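Local coordinates for protein putative hyaluronoglucosaminidase (Clostridium perfringens, PDB 6PWI) that probably hydrolyses N-acetylhexosamine linkages in glycans as a secreted family 84 glycoside hydrolase, this chain being one piece of a longer cell-wall protein, at residues G177-F182 with Q386-L391; F206-Y211 with A438-G443; L391-N396 with K433-A438. One frame throughout, in Å; residues are numbered along the deposited sequence.

Contact 1 (G177-F182 with Q386-L391)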
loop_
_atom_site.group_PDB
_atom_site.type_symbol
_atom_site.label_atom_id
_atom_site.label_comp_id
_atom_site.label_asym_id
_atom_site.label_seq_id
_atom_site.Cartn_x
_atom_site.Cartn_y
_atom_site.Cartn_z
ATOM N N GLY A 177 -9.582 -10.628 -1.101
ATOM C CA GLY A 177 -8.758 -10.886 0.068
ATOM C C GLY A 177 -9.448 -10.472 1.367
ATOM O O GLY A 177 -10.150 -9.463 1.406
ATOM N N GLN A 178 -9.222 -11.268 2.419
ATOM C CA GLN A 178 -9.674 -10.971 3.769
ATOM C C GLN A 178 -8.919 -9.754 4.319
ATOM O O GLN A 178 -9.540 -8.853 4.875
ATOM C CB GLN A 178 -9.559 -12.236 4.625
ATOM C CG GLN A 178 -9.981 -12.070 6.080
ATOM C CD GLN A 178 -9.573 -13.219 6.979
ATOM O OE1 GLN A 178 -8.808 -14.110 6.605
ATOM N NE2 GLN A 178 -10.077 -13.204 8.203
ATOM N N TRP A 179 -7.588 -9.712 4.144
ATOM C CA TRP A 179 -6.764 -8.635 4.682
ATOM C C TRP A 179 -6.057 -7.878 3.564
ATOM O O TRP A 179 -5.502 -8.484 2.652
ATOM C CB TRP A 179 -5.760 -9.144 5.726
ATOM C CG TRP A 179 -6.388 -9.982 6.794
ATOM C CD1 TRP A 179 -6.142 -11.302 7.025
ATOM C CD2 TRP A 179 -7.406 -9.587 7.741
ATOM N NE1 TRP A 179 -6.919 -11.752 8.059
ATOM C CE2 TRP A 179 -7.707 -10.725 8.520
ATOM C CE3 TRP A 179 -8.095 -8.395 8.019
ATOM C CZ2 TRP A 179 -8.660 -10.700 9.547
ATOM C CZ3 TRP A 179 -9.029 -8.368 9.036
ATOM C CH2 TRP A 179 -9.314 -9.511 9.787
ATOM N N ARG A 180 -6.091 -6.544 3.662
ATOM C CA ARG A 180 -5.437 -5.642 2.730
ATOM C C ARG A 180 -4.815 -4.491 3.516
ATOM O O ARG A 180 -5.513 -3.760 4.218
ATOM C CB ARG A 180 -6.450 -5.080 1.729
ATOM C CG ARG A 180 -7.336 -6.122 1.063
ATOM C CD ARG A 180 -8.551 -5.529 0.373
ATOM N NE ARG A 180 -9.448 -4.765 1.241
ATOM C CZ ARG A 180 -10.356 -5.292 2.067
ATOM N NH1 ARG A 180 -10.494 -6.605 2.156
ATOM N NH2 ARG A 180 -11.124 -4.502 2.801
ATOM N N GLY A 181 -3.493 -4.337 3.411
ATOM C CA GLY A 181 -2.859 -3.197 4.041
ATOM C C GLY A 181 -1.338 -3.244 3.984
ATOM O O GLY A 181 -0.745 -3.761 3.039
ATOM N N PHE A 182 -0.728 -2.684 5.029
ATOM C CA PHE A 182 0.702 -2.453 5.068
ATOM C C PHE A 182 1.192 -2.695 6.490
ATOM O O PHE A 182 0.454 -2.497 7.454
ATOM C CB PHE A 182 1.013 -1.030 4.594
ATOM C CG PHE A 182 0.268 0.072 5.308
ATOM C CD1 PHE A 182 0.870 0.791 6.337
ATOM C CD2 PHE A 182 -1.035 0.407 4.950
ATOM C CE1 PHE A 182 0.187 1.814 6.985
ATOM C CE2 PHE A 182 -1.720 1.423 5.606
ATOM C CZ PHE A 182 -1.109 2.125 6.623
ATOM N N GLN A 386 -4.630 -21.702 4.102
ATOM C CA GLN A 386 -4.085 -20.755 3.146
ATOM C C GLN A 386 -3.266 -19.683 3.861
ATOM O O GLN A 386 -3.512 -19.375 5.027
ATOM C CB GLN A 386 -5.217 -20.151 2.327
ATOM C CG GLN A 386 -5.901 -21.171 1.437
ATOM C CD GLN A 386 -6.909 -20.501 0.541
ATOM O OE1 GLN A 386 -7.499 -19.476 0.891
ATOM N NE2 GLN A 386 -7.092 -21.077 -0.636
ATOM N N ALA A 387 -2.299 -19.111 3.131
ATOM C CA ALA A 387 -1.347 -18.169 3.692
ATOM C C ALA A 387 -1.906 -16.751 3.687
ATOM O O ALA A 387 -2.772 -16.407 2.885
ATOM C CB ALA A 387 -0.055 -18.233 2.920
ATOM N N PHE A 388 -1.393 -15.944 4.614
ATOM C CA PHE A 388 -1.532 -14.500 4.582
ATOM C C PHE A 388 -0.184 -13.940 4.127
ATOM O O PHE A 388 0.826 -14.122 4.806
ATOM C CB PHE A 388 -2.024 -14.011 5.952
ATOM C CG PHE A 388 -2.135 -12.519 6.164
ATOM C CD1 PHE A 388 -2.273 -11.638 5.097
ATOM C CD2 PHE A 388 -2.140 -11.994 7.448
ATOM C CE1 PHE A 388 -2.383 -10.270 5.304
ATOM C CE2 PHE A 388 -2.262 -10.628 7.658
ATOM C CZ PHE A 388 -2.375 -9.768 6.586
ATOM N N MET A 389 -0.174 -13.298 2.953
ATOM C CA MET A 389 1.058 -12.927 2.276
ATOM C C MET A 389 1.627 -11.651 2.894
ATOM O O MET A 389 0.925 -10.647 3.013
ATOM C CB MET A 389 0.788 -12.705 0.784
ATOM C CG MET A 389 1.911 -12.000 0.049
ATOM S SD MET A 389 3.184 -13.179 -0.408
ATOM C CE MET A 389 4.244 -12.168 -1.441
ATOM N N TRP A 390 2.901 -11.722 3.300
ATOM C CA TRP A 390 3.716 -10.571 3.654
ATOM C C TRP A 390 4.612 -10.255 2.456
ATOM O O TRP A 390 5.510 -11.038 2.134
ATOM C CB TRP A 390 4.527 -10.896 4.920
ATOM C CG TRP A 390 5.591 -9.921 5.350
ATOM C CD1 TRP A 390 6.425 -9.178 4.559
ATOM C CD2 TRP A 390 5.982 -9.630 6.709
ATOM N NE1 TRP A 390 7.275 -8.423 5.325
ATOM C CE2 TRP A 390 7.030 -8.681 6.649
ATOM C CE3 TRP A 390 5.537 -10.062 7.967
ATOM C CZ2 TRP A 390 7.639 -8.169 7.796
ATOM C CZ3 TRP A 390 6.148 -9.562 9.099
ATOM C CH2 TRP A 390 7.187 -8.629 9.014
ATOM N N LEU A 391 4.339 -9.128 1.780
ATOM C CA LEU A 391 5.071 -8.777 0.572
ATOM C C LEU A 391 6.223 -7.833 0.905
ATOM O O LEU A 391 6.008 -6.696 1.322
ATOM C CB LEU A 391 4.121 -8.149 -0.450
ATOM C CG LEU A 391 4.775 -7.769 -1.777
ATOM C CD1 LEU A 391 5.289 -9.000 -2.502
ATOM C CD2 LEU A 391 3.812 -7.002 -2.665
#
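Trp179 and Phe388 meet inside the barrel, and this single aromatic pair makes the whole contact between residues 177-182 and 386-391. Their backbones are not neighbours in the sheet: the two CA atoms lie 7.9 Å apart, and strand 418-423 runs between them. Trp179 pairs through its backbone with Ile421 of that strand, so only the inward-directed side chains close the distance. They approach at about a right angle. The Trp179 CB methylene rests on the far rim of the phenyl ring, 3.5 Å from Phe388 CZ, while the indole reaches across the same ring. Trp179 CD1 stands 3.9 Å above the plane, over the ring's centre. With the planes inclined at 45° and centroids 4.8 Å apart, the five-membered ring and the phenyl ring form an oblique pair that is neither a stack nor a T. The Phe388 ring is carried there by a CG placed anti to the backbone N (chi1 176°). Gln178 CG lies over part of one indole face, and Met361 and Val422 border Phe388, each from a strand next to 387-391. A weak bond from Trp179 NE1 to Asp359 gives the indole's one polar atom a partner.

The pair belongs to the interior of a parallel (β/α)8 barrel, near the start of strands 179-184 and 387-391. Carbon-only contact implies van der Waals and hydrophobic cohesion between strands one place removed, with directional bonding left to the backbone of strand 418-423 and to the indole nitrogen.

Contact 2 (F206-Y211 with A438-G443); sequences FKMNSY and AIADYG
Ala440 is the bump and the bend at Phe206-Met208 is the hollow. The methyl of Ala440 points from helix 433-444 into that bend, where it is met on the Phe206 side by the residue's CB, 3.8 Å away, and by its carbonyl O at 3.7 Å. Met208 supplies the other wall, with its CG 3.8 Å from the same Ala440 CB. Between them Lys207 has a positive phi (73°), a left-handed conformation consistent with the turn that places Phe206 and Met208 on the same methyl.

Met208 then reaches along the helix surface. Its chain is bent at chi3 (139°), which brings CE to 3.8 Å from Ala440 N and 4.0 Å from Ile439 CG2, so that the thioether end covers the shoulder between two successive helical residues. Phe206 behaves differently: only its CB and carbonyl touch the segment, and the ring leads off to make edge-to-face pairs with Phe437 and Phe202.

Where the apolar fit ends, a water continues the joint. It donates to Phe206 O and to Ala440 O, each at 2.9 Å, bridging loop and helix between two buried residues.

The helix is the one that follows the eighth strand of the barrel. In this (β/α)8 barrel the small Ala440 lets it sit close on the chain just ahead of the second strand, 210-213, reaching past strand 179-184, whose Phe182 Met208 touches.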
loop_
_atom_site.group_PDB
_atom_site.type_symbol
_atom_site.label_atom_id
_atom_site.label_comp_id
_atom_site.label_asym_id
_atom_site.label_seq_id
_atom_site.Cartn_x
_atom_site.Cartn_y
_atom_site.Cartn_z
ATOM N N PHE A 206 -8.815 3.585 -0.085
ATOM C CA PHE A 206 -8.784 2.504 -1.064
ATOM C C PHE A 206 -9.171 1.166 -0.428
ATOM O O PHE A 206 -8.835 0.102 -0.946
ATOM C CB PHE A 206 -7.491 2.551 -1.886
ATOM C CG PHE A 206 -7.252 3.906 -2.501
ATOM C CD1 PHE A 206 -8.022 4.348 -3.570
ATOM C CD2 PHE A 206 -6.297 4.765 -1.972
ATOM C CE1 PHE A 206 -7.827 5.613 -4.106
ATOM C CE2 PHE A 206 -6.109 6.032 -2.505
ATOM C CZ PHE A 206 -6.876 6.453 -3.571
ATOM N N LYS A 207 -9.909 1.237 0.688
ATOM C CA LYS A 207 -10.594 0.096 1.282
ATOM C C LYS A 207 -9.612 -0.865 1.956
ATOM O O LYS A 207 -9.927 -2.039 2.140
ATOM C CB LYS A 207 -11.458 -0.630 0.245
ATOM C CG LYS A 207 -12.490 0.233 -0.468
ATOM C CD LYS A 207 -13.478 -0.595 -1.261
ATOM C CE LYS A 207 -14.618 0.204 -1.850
ATOM N NZ LYS A 207 -14.165 1.060 -2.969
ATOM N N MET A 208 -8.428 -0.366 2.334
ATOM C CA MET A 208 -7.504 -1.145 3.144
ATOM C C MET A 208 -8.070 -1.279 4.558
ATOM O O MET A 208 -8.809 -0.406 5.011
ATOM C CB MET A 208 -6.120 -0.490 3.192
ATOM C CG MET A 208 -5.331 -0.709 1.916
ATOM S SD MET A 208 -3.627 -0.109 2.012
ATOM C CE MET A 208 -2.754 -1.429 1.172
ATOM N N ASN A 209 -7.720 -2.372 5.250
ATOM C CA ASN A 209 -8.314 -2.637 6.551
ATOM C C ASN A 209 -7.252 -2.898 7.620
ATOM O O ASN A 209 -7.603 -3.192 8.758
ATOM C CB ASN A 209 -9.407 -3.715 6.479
ATOM C CG ASN A 209 -8.945 -5.096 6.045
ATOM O OD1 ASN A 209 -7.748 -5.384 5.982
ATOM N ND2 ASN A 209 -9.893 -5.979 5.767
ATOM N N SER A 210 -5.962 -2.776 7.267
ATOM C CA SER A 210 -4.902 -3.262 8.138
ATOM C C SER A 210 -3.685 -2.347 8.107
ATOM O O SER A 210 -3.108 -2.111 7.047
ATOM C CB SER A 210 -4.492 -4.655 7.748
ATOM O OG SER A 210 -5.547 -5.571 7.983
ATOM N N TYR A 211 -3.289 -1.865 9.288
ATOM C CA TYR A 211 -1.947 -1.341 9.486
ATOM C C TYR A 211 -1.296 -2.147 10.603
ATOM O O TYR A 211 -1.683 -2.014 11.758
ATOM C CB TYR A 211 -1.961 0.157 9.801
ATOM C CG TYR A 211 -0.683 0.692 10.406
ATOM C CD1 TYR A 211 0.563 0.251 9.978
ATOM C CD2 TYR A 211 -0.712 1.661 11.398
ATOM C CE1 TYR A 211 1.738 0.741 10.530
ATOM C CE2 TYR A 211 0.453 2.162 11.964
ATOM C CZ TYR A 211 1.682 1.703 11.525
ATOM O OH TYR A 211 2.832 2.195 12.068
ATOM N N ALA A 438 -1.190 0.025 -5.031
ATOM C CA ALA A 438 -1.107 -1.215 -5.788
ATOM C C ALA A 438 -1.707 -2.368 -4.989
ATOM O O ALA A 438 -2.602 -3.058 -5.480
ATOM C CB ALA A 438 0.314 -1.497 -6.193
ATOM N N ILE A 439 -1.228 -2.543 -3.752
ATOM C CA ILE A 439 -1.665 -3.623 -2.875
ATOM C C ILE A 439 -3.161 -3.502 -2.567
ATOM O O ILE A 439 -3.854 -4.510 -2.479
ATOM C CB ILE A 439 -0.801 -3.669 -1.597
ATOM C CG1 ILE A 439 0.675 -3.915 -1.924
ATOM C CG2 ILE A 439 -1.333 -4.673 -0.587
ATOM C CD1 ILE A 439 0.915 -4.998 -2.935
ATOM N N ALA A 440 -3.652 -2.267 -2.417
ATOM C CA ALA A 440 -5.056 -2.028 -2.140
ATOM C C ALA A 440 -5.907 -2.534 -3.301
ATOM O O ALA A 440 -6.868 -3.270 -3.084
ATOM C CB ALA A 440 -5.293 -0.563 -1.881
ATOM N N ASP A 441 -5.539 -2.130 -4.523
ATOM C CA ASP A 441 -6.266 -2.482 -5.729
ATOM C C ASP A 441 -6.205 -3.995 -5.929
ATOM O O ASP A 441 -7.233 -4.652 -6.074
ATOM C CB ASP A 441 -5.693 -1.706 -6.914
ATOM C CG ASP A 441 -6.472 -1.827 -8.216
ATOM O OD1 ASP A 441 -7.639 -2.291 -8.189
ATOM O OD2 ASP A 441 -5.908 -1.433 -9.254
ATOM N N TYR A 442 -4.985 -4.543 -5.914
ATOM C CA TYR A 442 -4.776 -5.962 -6.136
ATOM C C TYR A 442 -5.448 -6.781 -5.037
ATOM O O TYR A 442 -6.045 -7.818 -5.311
ATOM C CB TYR A 442 -3.281 -6.274 -6.214
ATOM C CG TYR A 442 -2.933 -7.739 -6.304
ATOM C CD1 TYR A 442 -3.272 -8.496 -7.417
ATOM C CD2 TYR A 442 -2.249 -8.374 -5.282
ATOM C CE1 TYR A 442 -2.944 -9.841 -7.512
ATOM C CE2 TYR A 442 -1.902 -9.714 -5.364
ATOM C CZ TYR A 442 -2.251 -10.449 -6.481
ATOM O OH TYR A 442 -1.918 -11.769 -6.557
ATOM N N GLY A 443 -5.331 -6.314 -3.791
ATOM C CA GLY A 443 -5.851 -7.045 -2.648
ATOM C C GLY A 443 -7.370 -7.173 -2.702
ATOM O O GLY A 443 -7.911 -8.212 -2.318
HETATM O O HOH W 1 -8.181 -2.652 -0.562
#

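Contact 3 (L391-N396 with K433-A438); sequences LNWPVN and KVALFA. With EDO (1,2-ethanediol), chain H.
A cis peptide bond joins Trp393 to Pro394, and the side chains on both sides of this uncommon link meet one helical methyl, that of Ala435. The proline ring is the nearer: its CD lies 3.5 Å from Ala435 CB, with CG close behind. The indole meets the methyl from its six-membered end. Ala435 CB sits over the face, 4.1 Å from the centroid of that ring and 28° off its normal, a CH-pi contact in which CZ3 is the closest ring atom at 3.7 Å.

Trp393 CG is anti to the backbone N (chi1 171°), which extends the indole alongside the helix and toward its next turn. There Ala438 CB stands at the ring edge, near the plane, 4.5 Å from Trp393 CZ3. Pro394 CB covers part of the same indole face that receives Ala435, so proline and alanine share one side of the ring. The contact is thus wholly apolar, with two alanines giving the broad ring room to lie close to the helix.

Just before this, Asn392 centres an inverse gamma turn, and its ND2 makes a weak bond to an ethanediol, probably from the crystallisation liquor.

The loop leaves the end of strand 387-391, and Trp393 O is hydrogen-bonded to Thr423 OG1 of the adjoining strand 418-423. Helix 433-444 lies outside that strand, touching helix 193-204 through Leu436 and helix 451-462 through Val434.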
loop_
_atom_site.group_PDB
_atom_site.type_symbol
_atom_site.label_atom_id
_atom_site.label_comp_id
_atom_site.label_asym_id
_atom_site.label_seq_id
_atom_site.Cartn_x
_atom_site.Cartn_y
_atom_site.Cartn_z
ATOM N N LEU A 391 4.339 -9.128 1.780
ATOM C CA LEU A 391 5.071 -8.777 0.572
ATOM C C LEU A 391 6.223 -7.833 0.905
ATOM O O LEU A 391 6.008 -6.696 1.322
ATOM C CB LEU A 391 4.121 -8.149 -0.450
ATOM C CG LEU A 391 4.775 -7.769 -1.777
ATOM C CD1 LEU A 391 5.289 -9.000 -2.502
ATOM C CD2 LEU A 391 3.812 -7.002 -2.665
ATOM N N ASN A 392 7.447 -8.319 0.687
ATOM C CA ASN A 392 8.648 -7.541 0.929
ATOM C C ASN A 392 8.948 -6.649 -0.276
ATOM O O ASN A 392 9.993 -6.784 -0.910
ATOM C CB ASN A 392 9.826 -8.440 1.312
ATOM C CG ASN A 392 9.892 -8.682 2.804
ATOM O OD1 ASN A 392 9.641 -7.769 3.588
ATOM N ND2 ASN A 392 10.212 -9.903 3.206
ATOM N N TRP A 393 8.006 -5.752 -0.580
ATOM C CA TRP A 393 8.160 -4.679 -1.547
ATOM C C TRP A 393 7.145 -3.607 -1.173
ATOM O O TRP A 393 5.995 -3.937 -0.892
ATOM C CB TRP A 393 7.910 -5.179 -2.978
ATOM C CG TRP A 393 7.840 -4.084 -3.999
ATOM C CD1 TRP A 393 8.889 -3.469 -4.622
ATOM C CD2 TRP A 393 6.655 -3.453 -4.517
ATOM N NE1 TRP A 393 8.444 -2.505 -5.489
ATOM C CE2 TRP A 393 7.075 -2.475 -5.451
ATOM C CE3 TRP A 393 5.284 -3.626 -4.299
ATOM C CZ2 TRP A 393 6.172 -1.677 -6.158
ATOM C CZ3 TRP A 393 4.395 -2.836 -4.996
ATOM C CH2 TRP A 393 4.831 -1.878 -5.913
ATOM N N PRO A 394 7.496 -2.302 -1.208
ATOM C CA PRO A 394 8.769 -1.838 -1.749
ATOM C C PRO A 394 9.853 -1.497 -0.729
ATOM O O PRO A 394 10.627 -0.566 -0.947
ATOM C CB PRO A 394 8.279 -0.544 -2.410
ATOM C CG PRO A 394 7.322 0.027 -1.387
ATOM C CD PRO A 394 6.625 -1.188 -0.804
ATOM N N VAL A 395 9.917 -2.270 0.360
ATOM C CA VAL A 395 10.942 -2.102 1.384
ATOM C C VAL A 395 12.308 -1.918 0.721
ATOM O O VAL A 395 12.705 -2.709 -0.131
ATOM C CB VAL A 395 10.941 -3.264 2.406
ATOM C CG1 VAL A 395 10.894 -4.633 1.743
ATOM C CG2 VAL A 395 12.111 -3.185 3.373
ATOM N N ASN A 396 13.035 -0.882 1.149
ATOM C CA ASN A 396 14.293 -0.523 0.514
ATOM C C ASN A 396 15.461 -0.665 1.493
ATOM O O ASN A 396 16.522 -0.086 1.269
ATOM C CB ASN A 396 14.229 0.866 -0.137
ATOM C CG ASN A 396 14.002 1.995 0.847
ATOM O OD1 ASN A 396 13.729 1.768 2.022
ATOM N ND2 ASN A 396 14.108 3.226 0.380
ATOM N N LYS A 433 3.277 5.449 -0.873
ATOM C CA LYS A 433 1.862 5.497 -1.221
ATOM C C LYS A 433 1.598 4.802 -2.556
ATOM O O LYS A 433 0.490 4.302 -2.761
ATOM C CB LYS A 433 1.290 6.919 -1.198
ATOM C CG LYS A 433 1.038 7.471 0.199
ATOM C CD LYS A 433 0.710 8.938 0.179
ATOM C CE LYS A 433 0.401 9.519 1.537
ATOM N NZ LYS A 433 -0.283 10.818 1.357
ATOM N N VAL A 434 2.618 4.755 -3.428
ATOM C CA VAL A 434 2.512 4.135 -4.743
ATOM C C VAL A 434 2.192 2.649 -4.575
ATOM O O VAL A 434 1.260 2.129 -5.194
ATOM C CB VAL A 434 3.783 4.365 -5.590
ATOM C CG1 VAL A 434 3.755 3.606 -6.907
ATOM C CG2 VAL A 434 4.070 5.844 -5.827
ATOM N N ALA A 435 2.950 1.980 -3.701
ATOM C CA ALA A 435 2.750 0.561 -3.452
ATOM C C ALA A 435 1.455 0.323 -2.677
ATOM O O ALA A 435 0.759 -0.659 -2.931
ATOM C CB ALA A 435 3.939 -0.005 -2.732
ATOM N N LEU A 436 1.122 1.223 -1.743
ATOM C CA LEU A 436 -0.109 1.059 -0.984
ATOM C C LEU A 436 -1.284 0.992 -1.953
ATOM O O LEU A 436 -2.134 0.113 -1.831
ATOM C CB LEU A 436 -0.276 2.192 0.035
ATOM C CG LEU A 436 0.042 1.826 1.486
ATOM C CD1 LEU A 436 1.531 1.571 1.679
ATOM C CD2 LEU A 436 -0.428 2.924 2.427
ATOM N N PHE A 437 -1.294 1.902 -2.937
ATOM C CA PHE A 437 -2.324 1.912 -3.962
ATOM C C PHE A 437 -2.369 0.563 -4.677
ATOM O O PHE A 437 -3.452 0.019 -4.882
ATOM C CB PHE A 437 -2.088 3.049 -4.954
ATOM C CG PHE A 437 -3.272 3.368 -5.831
ATOM C CD1 PHE A 437 -4.180 4.352 -5.465
ATOM C CD2 PHE A 437 -3.477 2.691 -7.026
ATOM C CE1 PHE A 437 -5.260 4.657 -6.285
ATOM C CE2 PHE A 437 -4.561 2.993 -7.840
ATOM C CZ PHE A 437 -5.445 3.983 -7.475
ATOM N N ALA A 438 -1.190 0.025 -5.031
ATOM C CA ALA A 438 -1.107 -1.215 -5.788
ATOM C C ALA A 438 -1.707 -2.368 -4.989
ATOM O O ALA A 438 -2.602 -3.058 -5.480
ATOM C CB ALA A 438 0.314 -1.497 -6.193
HETATM C C1 EDO H . 9.473 -11.859 8.414
HETATM O O1 EDO H . 9.946 -11.101 9.521
HETATM C C2 EDO H . 9.221 -11.067 7.179
HETATM O O2 EDO H . 10.343 -10.406 6.575
#

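From the N terminus, residues 177-182 open contact 1 on the first barrel strand, and 206-211 open contact 2 at the entrance to the second. Contact 1 closes at the seventh strand, 386-391, while contact 2 is still open, so these two loops cross. Contact 3 starts where contact 1 ends, at Leu391, and closes on helix 433-444 after 36 intervening residues; the same helix then closes contact 2, so contact 3 lies entirely within the span of contact 2. Contacts 2 and 3 share Ala438. Together the three tie barrel interior, strand-end loops and last helix around the part of the barrel where strands 387-391 and 418-423 meet 179-184 and 210-213.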